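Local atomic coordinates of Serine/threonine-protein kinase Tel1 (Chaetomium thermophilum, PDB entry 6SKY), a protein that probably acts as an ATP-dependent serine/threonine kinase that senses DNA damage and switches on checkpoint signalling by phosphorylating proteins at Ser-Gln or Thr-Gln sites. Residues G1475-S1480 with A1513-Y1518; A1937-V1942 with L1956-A1961; D2053-M2058 with D2095-R2100; P2558-E2563 with S2571-I2576. All coordinates share one frame; numbering follows the deposited sequence.

Overall arrangement
The four contacts follow one another along the chain, and none touches another. Interaction 1, in the helical solenoid, is farthest from interaction 2, with centres about 71 Å apart. Interactions 2 and 3 both belong to the FAT region, yet their centres still lie about 46 Å from each other. Interaction 2 is the one of the four whose segments meet the second subunit, so it lies where the two copies of the protein meet. Interaction 4 belongs to the kinase part, across the centre of the chain from interaction 2. The side chain of its Leu2560 stands about 13 Å from the bound ATP analogue, and the nearest atoms of interactions 3 and 4 are about 33 Å apart.

Interaction 1: residues G1475-S1480 with A1513-Y1518; sequences GYALSS and AWFSKY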
loop_
_atom_site.group_PDB
_atom_site.type_symbol
_atom_site.label_atom_id
_atom_site.label_comp_id
_atom_site.label_asym_id
_atom_site.label_seq_id
_atom_site.Cartn_x
_atom_site.Cartn_y
_atom_site.Cartn_z
ATOM N N GLY A 1475 -38.937 42.544 -33.696
ATOM C CA GLY A 1475 -37.604 43.060 -33.939
ATOM C C GLY A 1475 -37.612 44.482 -34.455
ATOM O O GLY A 1475 -36.787 45.303 -34.045
ATOM N N TYR A 1476 -38.540 44.797 -35.360
ATOM C CA TYR A 1476 -38.614 46.159 -35.872
ATOM C C TYR A 1476 -38.959 47.142 -34.767
ATOM O O TYR A 1476 -38.367 48.220 -34.682
ATOM C CB TYR A 1476 -39.636 46.250 -36.999
ATOM C CG TYR A 1476 -39.796 47.656 -37.503
ATOM C CD1 TYR A 1476 -38.801 48.253 -38.251
ATOM C CD2 TYR A 1476 -40.931 48.392 -37.212
ATOM C CE1 TYR A 1476 -38.931 49.534 -38.699
ATOM C CE2 TYR A 1476 -41.068 49.674 -37.656
ATOM C CZ TYR A 1476 -40.065 50.241 -38.400
ATOM O OH TYR A 1476 -40.191 51.525 -38.854
ATOM N N ALA A 1477 -39.907 46.783 -33.903
ATOM C CA ALA A 1477 -40.280 47.644 -32.793
ATOM C C ALA A 1477 -39.113 47.848 -31.843
ATOM O O ALA A 1477 -38.838 48.972 -31.419
ATOM C CB ALA A 1477 -41.470 47.040 -32.056
ATOM N N LEU A 1478 -38.417 46.769 -31.491
ATOM C CA LEU A 1478 -37.272 46.895 -30.598
ATOM C C LEU A 1478 -36.217 47.821 -31.183
ATOM O O LEU A 1478 -35.765 48.761 -30.520
ATOM C CB LEU A 1478 -36.688 45.517 -30.310
ATOM C CG LEU A 1478 -35.411 45.460 -29.485
ATOM C CD1 LEU A 1478 -35.559 46.262 -28.220
ATOM C CD2 LEU A 1478 -35.108 44.025 -29.161
ATOM N N SER A 1479 -35.821 47.579 -32.434
ATOM C CA SER A 1479 -34.782 48.397 -33.047
ATOM C C SER A 1479 -35.220 49.847 -33.176
ATOM O O SER A 1479 -34.434 50.766 -32.920
ATOM C CB SER A 1479 -34.412 47.834 -34.416
ATOM O OG SER A 1479 -34.015 46.483 -34.320
ATOM N N SER A 1480 -36.477 50.074 -33.555
ATOM C CA SER A 1480 -36.951 51.432 -33.778
ATOM C C SER A 1480 -37.047 52.199 -32.470
ATOM O O SER A 1480 -36.611 53.350 -32.385
ATOM C CB SER A 1480 -38.302 51.396 -34.485
ATOM O OG SER A 1480 -38.671 52.684 -34.934
ATOM N N ALA A 1513 -44.783 58.069 -28.960
ATOM C CA ALA A 1513 -45.982 57.824 -28.163
ATOM C C ALA A 1513 -47.023 57.045 -28.957
ATOM O O ALA A 1513 -47.612 56.080 -28.452
ATOM C CB ALA A 1513 -46.561 59.146 -27.668
ATOM N N TRP A 1514 -47.264 57.448 -30.208
ATOM C CA TRP A 1514 -48.231 56.735 -31.037
ATOM C C TRP A 1514 -47.818 55.286 -31.241
ATOM O O TRP A 1514 -48.652 54.378 -31.168
ATOM C CB TRP A 1514 -48.393 57.426 -32.390
ATOM C CG TRP A 1514 -49.204 56.613 -33.345
ATOM C CD1 TRP A 1514 -50.557 56.608 -33.467
ATOM C CD2 TRP A 1514 -48.712 55.664 -34.297
ATOM N NE1 TRP A 1514 -50.943 55.721 -34.438
ATOM C CE2 TRP A 1514 -49.826 55.128 -34.963
ATOM C CE3 TRP A 1514 -47.437 55.216 -34.650
ATOM C CZ2 TRP A 1514 -49.706 54.169 -35.963
ATOM C CZ3 TRP A 1514 -47.320 54.264 -35.642
ATOM C CH2 TRP A 1514 -48.446 53.752 -36.286
ATOM N N PHE A 1515 -46.531 55.054 -31.495
ATOM C CA PHE A 1515 -46.046 53.707 -31.757
ATOM C C PHE A 1515 -46.151 52.839 -30.517
ATOM O O PHE A 1515 -46.531 51.668 -30.607
ATOM C CB PHE A 1515 -44.603 53.766 -32.252
ATOM C CG PHE A 1515 -44.128 52.500 -32.895
ATOM C CD1 PHE A 1515 -45.027 51.578 -33.381
ATOM C CD2 PHE A 1515 -42.780 52.232 -33.005
ATOM C CE1 PHE A 1515 -44.595 50.417 -33.970
ATOM C CE2 PHE A 1515 -42.343 51.070 -33.591
ATOM C CZ PHE A 1515 -43.255 50.161 -34.073
ATOM N N SER A 1516 -45.817 53.390 -29.349
ATOM C CA SER A 1516 -45.943 52.611 -28.125
ATOM C C SER A 1516 -47.399 52.281 -27.832
ATOM O O SER A 1516 -47.709 51.168 -27.399
ATOM C CB SER A 1516 -45.306 53.360 -26.961
ATOM O OG SER A 1516 -45.618 54.735 -27.027
ATOM N N LYS A 1517 -48.308 53.229 -28.071
ATOM C CA LYS A 1517 -49.730 52.931 -27.918
ATOM C C LYS A 1517 -50.165 51.826 -28.869
ATOM O O LYS A 1517 -50.894 50.906 -28.477
ATOM C CB LYS A 1517 -50.561 54.189 -28.158
ATOM C CG LYS A 1517 -50.343 55.284 -27.138
ATOM C CD LYS A 1517 -51.197 56.497 -27.462
ATOM C CE LYS A 1517 -50.992 57.605 -26.450
ATOM N NZ LYS A 1517 -51.805 58.806 -26.781
ATOM N N TYR A 1518 -49.729 51.906 -30.125
ATOM C CA TYR A 1518 -50.067 50.882 -31.105
ATOM C C TYR A 1518 -49.580 49.512 -30.655
ATOM O O TYR A 1518 -50.312 48.519 -30.736
ATOM C CB TYR A 1518 -49.466 51.247 -32.462
ATOM C CG TYR A 1518 -49.646 50.173 -33.498
ATOM C CD1 TYR A 1518 -48.635 49.266 -33.771
ATOM C CD2 TYR A 1518 -50.833 50.056 -34.195
ATOM C CE1 TYR A 1518 -48.804 48.277 -34.709
ATOM C CE2 TYR A 1518 -51.009 49.073 -35.132
ATOM C CZ TYR A 1518 -49.994 48.186 -35.387
ATOM O OH TYR A 1518 -50.177 47.204 -36.330
#
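Next to Tyr1476, which meets Phe1515 across the contact, the carbonyl oxygen of Gly1475 is held twice by Ser1479. The amide N of Ser1479 reaches Gly1475 O at 3.0 Å as the ordinary helical bond. The hydroxyl OG also donates to Gly1475 O at 3.0 Å, from the other face of the carbonyl plane, so the serine side chain is tied back onto its own helix. The pairing itself is apolar and rests on one ring. With chi1 at -164°, CG of Phe1515 lies anti to its backbone N and the ring extends across to helix 1470-1487. CE2 of Phe1515 comes to 4.1 Å from CA of Ala1477, and CZ of Phe1515 is equally far, 4.1 Å, from CB of Ala1477. Helices 1470-1487 and 1502-1521 are successive antiparallel members of an alpha solenoid, and their local axes run at 149° with 11.8 Å between them, a separation that the phenyl ring bridges. CB of Ser1480 closes on the edge of that ring, 4.2 Å from CE2 of Phe1515, one turn beyond Tyr1476. The Tyr1476 ring approaches obliquely, its CE2 lying 4.2 Å from CZ of Phe1515. Helix 1448-1461 packs beside both rings, placing Thr1455 against Tyr1476 and Ile1459 against Phe1515.

Interaction 2: residues A1937-V1942 with L1956-A1961; sequences ASLSTV and LAFRGA
The Phe1958 ring receives Leu1939 at its edge, close to the ring plane, and Val1942 at an oblique angle. A second flat group comes from the other molecule of the dimer: the imidazole of His2217 of the second subunit meets the phenyl ring with the two planes about 60° apart. The nearest touch between the segments is made by one leucine branch, CD2 of Leu1939, which stands 3.6 Å from CE2 of Phe1958. The same CD2 of Leu1939 is 4.1 Å from CD2 of Phe1958, so it rests against one side of the ring perimeter while the two side chains cross at about a right angle. Phe1958 gets there with CG anti to its carbonyl carbon (chi1 -70°), which swings the ring over toward helix 1939-1948. Val1942, one turn after Leu1939, adds a looser touch, its CG1 lying 4.5 Å from CE2 of Phe1958. Just ahead of that helix, Ser1938 takes the N-cap position. Its OG is hydrogen-bonded to OG of Ser1940 at 3.0 Å, a polar pair set apart from the apolar ring contact. Further along helix 1939-1948, Leu1943 and Leu1946 also pack on Phe1958, while a salt bridge from Arg1959 to Asp1977 joins helix 1953-1968 to helix 1974-1988 of its own chain. The contact also meets helices 2178-2189 and 2203-2217 of the second subunit, whose Ser2185 and Leu2214 pack on Leu1939 and Val1942.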
loop_
_atom_site.group_PDB
_atom_site.type_symbol
_atom_site.label_atom_id
_atom_site.label_comp_id
_atom_site.label_asym_id
_atom_site.label_seq_id
_atom_site.Cartn_x
_atom_site.Cartn_y
_atom_site.Cartn_z
ATOM N N ALA A 1937 9.805 1.707 -23.226
ATOM C CA ALA A 1937 9.811 1.843 -21.780
ATOM C C ALA A 1937 11.174 2.269 -21.263
ATOM O O ALA A 1937 12.214 1.904 -21.814
ATOM C CB ALA A 1937 9.397 0.533 -21.119
ATOM N N SER A 1938 11.149 3.056 -20.191
ATOM C CA SER A 1938 12.330 3.526 -19.482
ATOM C C SER A 1938 11.841 4.251 -18.241
ATOM O O SER A 1938 10.637 4.428 -18.045
ATOM C CB SER A 1938 13.200 4.437 -20.348
ATOM O OG SER A 1938 12.437 5.455 -20.954
ATOM N N LEU A 1939 12.786 4.654 -17.391
ATOM C CA LEU A 1939 12.421 5.455 -16.228
ATOM C C LEU A 1939 11.880 6.813 -16.644
ATOM O O LEU A 1939 11.003 7.368 -15.970
ATOM C CB LEU A 1939 13.624 5.627 -15.305
ATOM C CG LEU A 1939 14.132 4.418 -14.519
ATOM C CD1 LEU A 1939 15.542 4.666 -14.016
ATOM C CD2 LEU A 1939 13.229 4.127 -13.357
ATOM N N SER A 1940 12.373 7.348 -17.761
ATOM C CA SER A 1940 11.910 8.647 -18.229
ATOM C C SER A 1940 10.460 8.586 -18.681
ATOM O O SER A 1940 9.679 9.498 -18.399
ATOM C CB SER A 1940 12.797 9.137 -19.368
ATOM O OG SER A 1940 12.524 8.425 -20.558
ATOM N N THR A 1941 10.084 7.524 -19.391
ATOM C CA THR A 1941 8.717 7.407 -19.879
ATOM C C THR A 1941 7.745 7.176 -18.733
ATOM O O THR A 1941 6.627 7.704 -18.743
ATOM C CB THR A 1941 8.638 6.289 -20.912
ATOM O OG1 THR A 1941 9.205 6.745 -22.144
ATOM C CG2 THR A 1941 7.212 5.878 -21.158
ATOM N N VAL A 1942 8.155 6.412 -17.728
ATOM C CA VAL A 1942 7.328 6.261 -16.538
ATOM C C VAL A 1942 7.168 7.598 -15.834
ATOM O O VAL A 1942 6.098 7.918 -15.308
ATOM C CB VAL A 1942 7.926 5.195 -15.608
ATOM C CG1 VAL A 1942 7.110 5.077 -14.345
ATOM C CG2 VAL A 1942 7.983 3.880 -16.316
ATOM N N LEU A 1956 7.587 12.758 -7.450
ATOM C CA LEU A 1956 8.638 13.447 -6.714
ATOM C C LEU A 1956 9.860 12.563 -6.547
ATOM O O LEU A 1956 10.989 13.047 -6.614
ATOM C CB LEU A 1956 8.109 13.899 -5.358
ATOM C CG LEU A 1956 9.117 14.430 -4.350
ATOM C CD1 LEU A 1956 9.819 15.640 -4.891
ATOM C CD2 LEU A 1956 8.419 14.771 -3.065
ATOM N N ALA A 1957 9.660 11.257 -6.372
ATOM C CA ALA A 1957 10.787 10.334 -6.271
ATOM C C ALA A 1957 11.618 10.315 -7.550
ATOM O O ALA A 1957 12.835 10.539 -7.526
ATOM C CB ALA A 1957 10.273 8.935 -5.952
ATOM N N PHE A 1958 10.972 10.032 -8.681
ATOM C CA PHE A 1958 11.683 9.936 -9.949
ATOM C C PHE A 1958 12.285 11.273 -10.357
ATOM O O PHE A 1958 13.399 11.325 -10.893
ATOM C CB PHE A 1958 10.739 9.427 -11.033
ATOM C CG PHE A 1958 10.350 7.992 -10.880
ATOM C CD1 PHE A 1958 9.417 7.611 -9.948
ATOM C CD2 PHE A 1958 10.911 7.025 -11.674
ATOM C CE1 PHE A 1958 9.065 6.297 -9.808
ATOM C CE2 PHE A 1958 10.554 5.714 -11.534
ATOM C CZ PHE A 1958 9.632 5.353 -10.601
ATOM N N ARG A 1959 11.574 12.371 -10.096
ATOM C CA ARG A 1959 12.102 13.683 -10.431
ATOM C C ARG A 1959 13.279 14.056 -9.550
ATOM O O ARG A 1959 14.243 14.648 -10.033
ATOM C CB ARG A 1959 11.014 14.737 -10.314
ATOM C CG ARG A 1959 10.368 15.087 -11.609
ATOM C CD ARG A 1959 11.384 15.414 -12.664
ATOM N NE ARG A 1959 10.754 15.429 -13.973
ATOM C CZ ARG A 1959 11.407 15.593 -15.112
ATOM N NH1 ARG A 1959 10.749 15.591 -16.258
ATOM N NH2 ARG A 1959 12.718 15.754 -15.104
ATOM N N GLY A 1960 13.222 13.745 -8.258
ATOM C CA GLY A 1960 14.362 14.003 -7.406
ATOM C C GLY A 1960 15.583 13.219 -7.826
ATOM O O GLY A 1960 16.700 13.729 -7.786
ATOM N N ALA A 1961 15.391 11.973 -8.249
ATOM C CA ALA A 1961 16.528 11.195 -8.730
ATOM C C ALA A 1961 17.132 11.820 -9.983
ATOM O O ALA A 1961 18.353 11.993 -10.076
ATOM C CB ALA A 1961 16.105 9.754 -8.987
#

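Interaction 3: residues D2053-M2058 with D2095-R2100; sequences DTVRSM and DILNVR
Arg2056 reaches Asn2098 because its CG is anti to the carbonyl carbon (chi1 -78°) and the chain then runs extended from CG to NE. Asn2098, with CG likewise anti to its carbonyl carbon (chi1 -72°), presents OD1 to the guanidinium. That one amide oxygen accepts two N-H groups: NH1 of Arg2056 donates to OD1 of Asn2098 at 2.7 Å, and NE of Arg2056 adds a weak bond to the same OD1 at 2.8 Å. Neither bond is straight. The oxygen sits near the guanidinium edge but 23° out of its plane, and the two flat groups are twisted well away from coplanarity. Beside this polar grip lies an apolar one, where CG1 of Val2055 meets CD1 of Leu2097 at 3.6 Å with the side chains crossing at about a right angle. Met2046 of helix 2035-2047 packs on both of these residues. The early turns of helix 2052-2070 are thus fastened to the C-terminal part of helix 2077-2097 and the chain that follows it toward helix 2102-2119. Such pairing of successive helices is characteristic of the TPR-like alpha solenoid of the FAT domain.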
loop_
_atom_site.group_PDB
_atom_site.type_symbol
_atom_site.label_atom_id
_atom_site.label_comp_id
_atom_site.label_asym_id
_atom_site.label_seq_id
_atom_site.Cartn_x
_atom_site.Cartn_y
_atom_site.Cartn_z
ATOM N N ASP A 2053 -13.971 49.966 -1.941
ATOM C CA ASP A 2053 -14.197 50.342 -3.330
ATOM C C ASP A 2053 -12.996 50.022 -4.206
ATOM O O ASP A 2053 -13.164 49.603 -5.356
ATOM C CB ASP A 2053 -14.533 51.823 -3.395
ATOM C CG ASP A 2053 -15.497 52.240 -2.305
ATOM O OD1 ASP A 2053 -16.657 51.782 -2.330
ATOM O OD2 ASP A 2053 -15.088 53.007 -1.410
ATOM N N THR A 2054 -11.786 50.200 -3.680
ATOM C CA THR A 2054 -10.595 49.804 -4.419
ATOM C C THR A 2054 -10.582 48.302 -4.673
ATOM O O THR A 2054 -10.216 47.843 -5.765
ATOM C CB THR A 2054 -9.349 50.218 -3.643
ATOM O OG1 THR A 2054 -9.550 51.513 -3.073
ATOM C CG2 THR A 2054 -8.147 50.252 -4.558
ATOM N N VAL A 2055 -10.988 47.520 -3.676
ATOM C CA VAL A 2055 -10.982 46.075 -3.830
ATOM C C VAL A 2055 -12.039 45.645 -4.835
ATOM O O VAL A 2055 -11.802 44.752 -5.656
ATOM C CB VAL A 2055 -11.178 45.396 -2.466
ATOM C CG1 VAL A 2055 -10.782 43.954 -2.551
ATOM C CG2 VAL A 2055 -10.363 46.098 -1.421
ATOM N N ARG A 2056 -13.217 46.267 -4.794
ATOM C CA ARG A 2056 -14.230 45.951 -5.793
ATOM C C ARG A 2056 -13.750 46.298 -7.192
ATOM O O ARG A 2056 -14.012 45.560 -8.145
ATOM C CB ARG A 2056 -15.527 46.683 -5.487
ATOM C CG ARG A 2056 -16.343 46.067 -4.388
ATOM C CD ARG A 2056 -17.460 46.998 -4.002
ATOM N NE ARG A 2056 -18.278 46.468 -2.924
ATOM C CZ ARG A 2056 -19.137 47.198 -2.223
ATOM N NH1 ARG A 2056 -19.851 46.645 -1.256
ATOM N NH2 ARG A 2056 -19.273 48.487 -2.486
ATOM N N SER A 2057 -13.044 47.414 -7.339
ATOM C CA SER A 2057 -12.538 47.781 -8.654
ATOM C C SER A 2057 -11.527 46.766 -9.156
ATOM O O SER A 2057 -11.521 46.419 -10.341
ATOM C CB SER A 2057 -11.921 49.170 -8.601
ATOM O OG SER A 2057 -12.859 50.106 -8.111
ATOM N N MET A 2058 -10.667 46.268 -8.269
ATOM C CA MET A 2058 -9.678 45.282 -8.697
ATOM C C MET A 2058 -10.334 43.956 -9.068
ATOM O O MET A 2058 -9.947 43.317 -10.053
ATOM C CB MET A 2058 -8.638 45.080 -7.605
ATOM C CG MET A 2058 -7.510 44.185 -8.016
ATOM S SD MET A 2058 -6.427 44.917 -9.239
ATOM C CE MET A 2058 -5.751 46.260 -8.286
ATOM N N ASP A 2095 -18.621 38.007 -3.466
ATOM C CA ASP A 2095 -19.794 37.722 -2.647
ATOM C C ASP A 2095 -19.525 37.990 -1.176
ATOM O O ASP A 2095 -20.340 38.614 -0.496
ATOM C CB ASP A 2095 -20.246 36.280 -2.840
ATOM C CG ASP A 2095 -21.117 36.103 -4.056
ATOM O OD1 ASP A 2095 -21.317 37.088 -4.792
ATOM O OD2 ASP A 2095 -21.603 34.976 -4.278
ATOM N N ILE A 2096 -18.398 37.510 -0.652
ATOM C CA ILE A 2096 -18.164 37.768 0.768
ATOM C C ILE A 2096 -17.736 39.202 1.041
ATOM O O ILE A 2096 -17.900 39.675 2.168
ATOM C CB ILE A 2096 -17.129 36.832 1.412
ATOM C CG1 ILE A 2096 -15.766 37.042 0.788
ATOM C CG2 ILE A 2096 -17.567 35.396 1.320
ATOM C CD1 ILE A 2096 -14.801 37.717 1.689
ATOM N N LEU A 2097 -17.189 39.917 0.060
ATOM C CA LEU A 2097 -16.865 41.319 0.301
ATOM C C LEU A 2097 -18.113 42.165 0.504
ATOM O O LEU A 2097 -18.034 43.254 1.078
ATOM C CB LEU A 2097 -16.049 41.889 -0.852
ATOM C CG LEU A 2097 -14.569 41.544 -0.885
ATOM C CD1 LEU A 2097 -13.924 42.238 -2.050
ATOM C CD2 LEU A 2097 -13.914 41.952 0.403
ATOM N N ASN A 2098 -19.267 41.686 0.053
ATOM C CA ASN A 2098 -20.480 42.483 0.006
ATOM C C ASN A 2098 -21.499 42.090 1.061
ATOM O O ASN A 2098 -22.656 42.506 0.971
ATOM C CB ASN A 2098 -21.117 42.384 -1.378
ATOM C CG ASN A 2098 -20.343 43.130 -2.424
ATOM O OD1 ASN A 2098 -19.714 44.142 -2.143
ATOM N ND2 ASN A 2098 -20.389 42.638 -3.645
ATOM N N VAL A 2099 -21.117 41.301 2.047
ATOM C CA VAL A 2099 -22.057 40.952 3.102
ATOM C C VAL A 2099 -22.245 42.153 4.013
ATOM O O VAL A 2099 -21.309 42.905 4.295
ATOM C CB VAL A 2099 -21.593 39.715 3.890
ATOM C CG1 VAL A 2099 -21.608 38.499 3.010
ATOM C CG2 VAL A 2099 -20.227 39.936 4.443
ATOM N N ARG A 2100 -23.479 42.342 4.472
ATOM C CA ARG A 2100 -23.827 43.482 5.298
ATOM C C ARG A 2100 -24.284 43.118 6.699
ATOM O O ARG A 2100 -24.222 43.976 7.582
ATOM C CB ARG A 2100 -24.925 44.313 4.617
ATOM C CG ARG A 2100 -24.431 45.092 3.417
ATOM C CD ARG A 2100 -25.544 45.425 2.436
ATOM N NE ARG A 2100 -26.037 44.242 1.738
ATOM C CZ ARG A 2100 -26.752 44.275 0.617
ATOM N NH1 ARG A 2100 -27.160 43.147 0.055
ATOM N NH2 ARG A 2100 -27.056 45.435 0.054
#

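Interaction 4: residues P2558-E2563 with S2571-I2576; sequences PTLQIE and SHVPMI
Leu2560 points its CB toward Val2573 and Pro2574, and its CG, anti to the backbone N (chi1 168°), carries the branch on to the segment 2571-2576. Both segments come from the loop that leads into strand 2576-2585 of the antiparallel sheet in the kinase N-lobe, the second ending on the strand's first residue, and they run past each other in opposite directions without forming strands together. At the tip of Leu2560, CD2 does the touching. It is 3.8 Å from CG of Pro2574, where leucine and proline ring cross at about a right angle. The same CD2 of Leu2560 is 4.2 Å from CG1 of Val2573, so one methyl serves two neighbours. Two residues on, Ile2562 crosses Val2573 at about a right angle, its CD1 3.8 Å from CG1 of Val2573. Beyond the loop, Tyr2605 of strand 2604-2611 packs on both Leu2560 and Pro2574. The backbone oxygen of Leu2560 accepts a hydrogen bond from NZ of Lys2650, and that of Ile2562 one from NE2 of His2463. Where the strand begins, CD of Pro2558 rests 4.2 Å from CD1 of Ile2576.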
loop_
_atom_site.group_PDB
_atom_site.type_symbol
_atom_site.label_atom_id
_atom_site.label_comp_id
_atom_site.label_asym_id
_atom_site.label_seq_id
_atom_site.Cartn_x
_atom_site.Cartn_y
_atom_site.Cartn_z
ATOM N N PRO A 2558 -47.640 -0.596 -18.637
ATOM C CA PRO A 2558 -47.133 -1.583 -17.679
ATOM C C PRO A 2558 -45.634 -1.755 -17.728
ATOM O O PRO A 2558 -45.055 -2.259 -16.763
ATOM C CB PRO A 2558 -47.857 -2.868 -18.085
ATOM C CG PRO A 2558 -48.964 -2.431 -18.950
ATOM C CD PRO A 2558 -48.496 -1.218 -19.649
ATOM N N THR A 2559 -44.984 -1.339 -18.810
ATOM C CA THR A 2559 -43.547 -1.471 -18.975
ATOM C C THR A 2559 -42.806 -0.178 -18.696
ATOM O O THR A 2559 -41.620 -0.078 -19.008
ATOM C CB THR A 2559 -43.231 -1.948 -20.383
ATOM O OG1 THR A 2559 -43.696 -0.974 -21.322
ATOM C CG2 THR A 2559 -43.917 -3.251 -20.652
ATOM N N LEU A 2560 -43.473 0.812 -18.128
ATOM C CA LEU A 2560 -42.830 2.056 -17.743
ATOM C C LEU A 2560 -42.248 1.913 -16.347
ATOM O O LEU A 2560 -42.922 1.426 -15.436
ATOM C CB LEU A 2560 -43.832 3.208 -17.779
ATOM C CG LEU A 2560 -43.387 4.515 -17.143
ATOM C CD1 LEU A 2560 -42.378 5.197 -18.023
ATOM C CD2 LEU A 2560 -44.572 5.405 -16.896
ATOM N N GLN A 2561 -41.003 2.343 -16.178
ATOM C CA GLN A 2561 -40.335 2.278 -14.886
ATOM C C GLN A 2561 -40.750 3.479 -14.052
ATOM O O GLN A 2561 -40.418 4.620 -14.383
ATOM C CB GLN A 2561 -38.824 2.238 -15.073
ATOM C CG GLN A 2561 -38.379 1.310 -16.181
ATOM C CD GLN A 2561 -36.897 1.027 -16.145
ATOM O OE1 GLN A 2561 -36.200 1.190 -17.140
ATOM N NE2 GLN A 2561 -36.409 0.592 -14.996
ATOM N N ILE A 2562 -41.476 3.226 -12.972
ATOM C CA ILE A 2562 -41.976 4.267 -12.089
ATOM C C ILE A 2562 -41.079 4.329 -10.865
ATOM O O ILE A 2562 -40.852 3.312 -10.203
ATOM C CB ILE A 2562 -43.433 3.992 -11.682
ATOM C CG1 ILE A 2562 -44.310 3.822 -12.913
ATOM C CG2 ILE A 2562 -43.968 5.103 -10.821
ATOM C CD1 ILE A 2562 -45.732 3.498 -12.583
ATOM N N GLU A 2563 -40.570 5.514 -10.557
ATOM C CA GLU A 2563 -39.793 5.683 -9.342
ATOM C C GLU A 2563 -40.719 5.741 -8.138
ATOM O O GLU A 2563 -41.881 6.131 -8.243
ATOM C CB GLU A 2563 -38.951 6.952 -9.413
ATOM C CG GLU A 2563 -38.095 7.046 -10.656
ATOM C CD GLU A 2563 -37.077 5.932 -10.756
ATOM O OE1 GLU A 2563 -36.554 5.504 -9.707
ATOM O OE2 GLU A 2563 -36.800 5.479 -11.883
ATOM N N SER A 2571 -49.962 10.710 -9.137
ATOM C CA SER A 2571 -50.823 11.354 -10.119
ATOM C C SER A 2571 -50.044 11.885 -11.309
ATOM O O SER A 2571 -50.603 12.001 -12.404
ATOM C CB SER A 2571 -51.602 12.493 -9.466
ATOM O OG SER A 2571 -50.719 13.425 -8.870
ATOM N N HIS A 2572 -48.767 12.193 -11.128
ATOM C CA HIS A 2572 -47.927 12.703 -12.200
ATOM C C HIS A 2572 -47.458 11.620 -13.157
ATOM O O HIS A 2572 -46.544 11.870 -13.946
ATOM C CB HIS A 2572 -46.710 13.418 -11.614
ATOM C CG HIS A 2572 -45.792 12.515 -10.856
ATOM N ND1 HIS A 2572 -44.759 11.831 -11.455
ATOM C CD2 HIS A 2572 -45.758 12.176 -9.545
ATOM C CE1 HIS A 2572 -44.124 11.111 -10.547
ATOM N NE2 HIS A 2572 -44.711 11.302 -9.380
ATOM N N VAL A 2573 -48.048 10.431 -13.104
ATOM C CA VAL A 2573 -47.606 9.305 -13.920
ATOM C C VAL A 2573 -48.420 9.274 -15.206
ATOM O O VAL A 2573 -49.653 9.360 -15.158
ATOM C CB VAL A 2573 -47.738 7.984 -13.151
ATOM C CG1 VAL A 2573 -46.757 6.963 -13.686
ATOM C CG2 VAL A 2573 -47.516 8.211 -11.677
ATOM N N PRO A 2574 -47.785 9.144 -16.367
ATOM C CA PRO A 2574 -48.541 9.135 -17.624
ATOM C C PRO A 2574 -49.397 7.887 -17.751
ATOM O O PRO A 2574 -48.909 6.771 -17.589
ATOM C CB PRO A 2574 -47.445 9.169 -18.691
ATOM C CG PRO A 2574 -46.259 8.609 -18.018
ATOM C CD PRO A 2574 -46.339 9.065 -16.602
ATOM N N MET A 2575 -50.672 8.082 -18.049
ATOM C CA MET A 2575 -51.557 6.968 -18.338
ATOM C C MET A 2575 -51.507 6.643 -19.823
ATOM O O MET A 2575 -51.037 7.434 -20.637
ATOM C CB MET A 2575 -52.987 7.288 -17.920
ATOM C CG MET A 2575 -53.118 7.695 -16.475
ATOM S SD MET A 2575 -52.986 6.321 -15.329
ATOM C CE MET A 2575 -52.368 7.158 -13.877
ATOM N N ILE A 2576 -51.982 5.453 -20.171
ATOM C CA ILE A 2576 -52.086 5.101 -21.579
ATOM C C ILE A 2576 -53.231 5.893 -22.188
ATOM O O ILE A 2576 -54.382 5.778 -21.755
ATOM C CB ILE A 2576 -52.297 3.597 -21.765
ATOM C CG1 ILE A 2576 -51.034 2.831 -21.410
ATOM C CG2 ILE A 2576 -52.678 3.299 -23.191
ATOM C CD1 ILE A 2576 -51.152 1.357 -21.647
#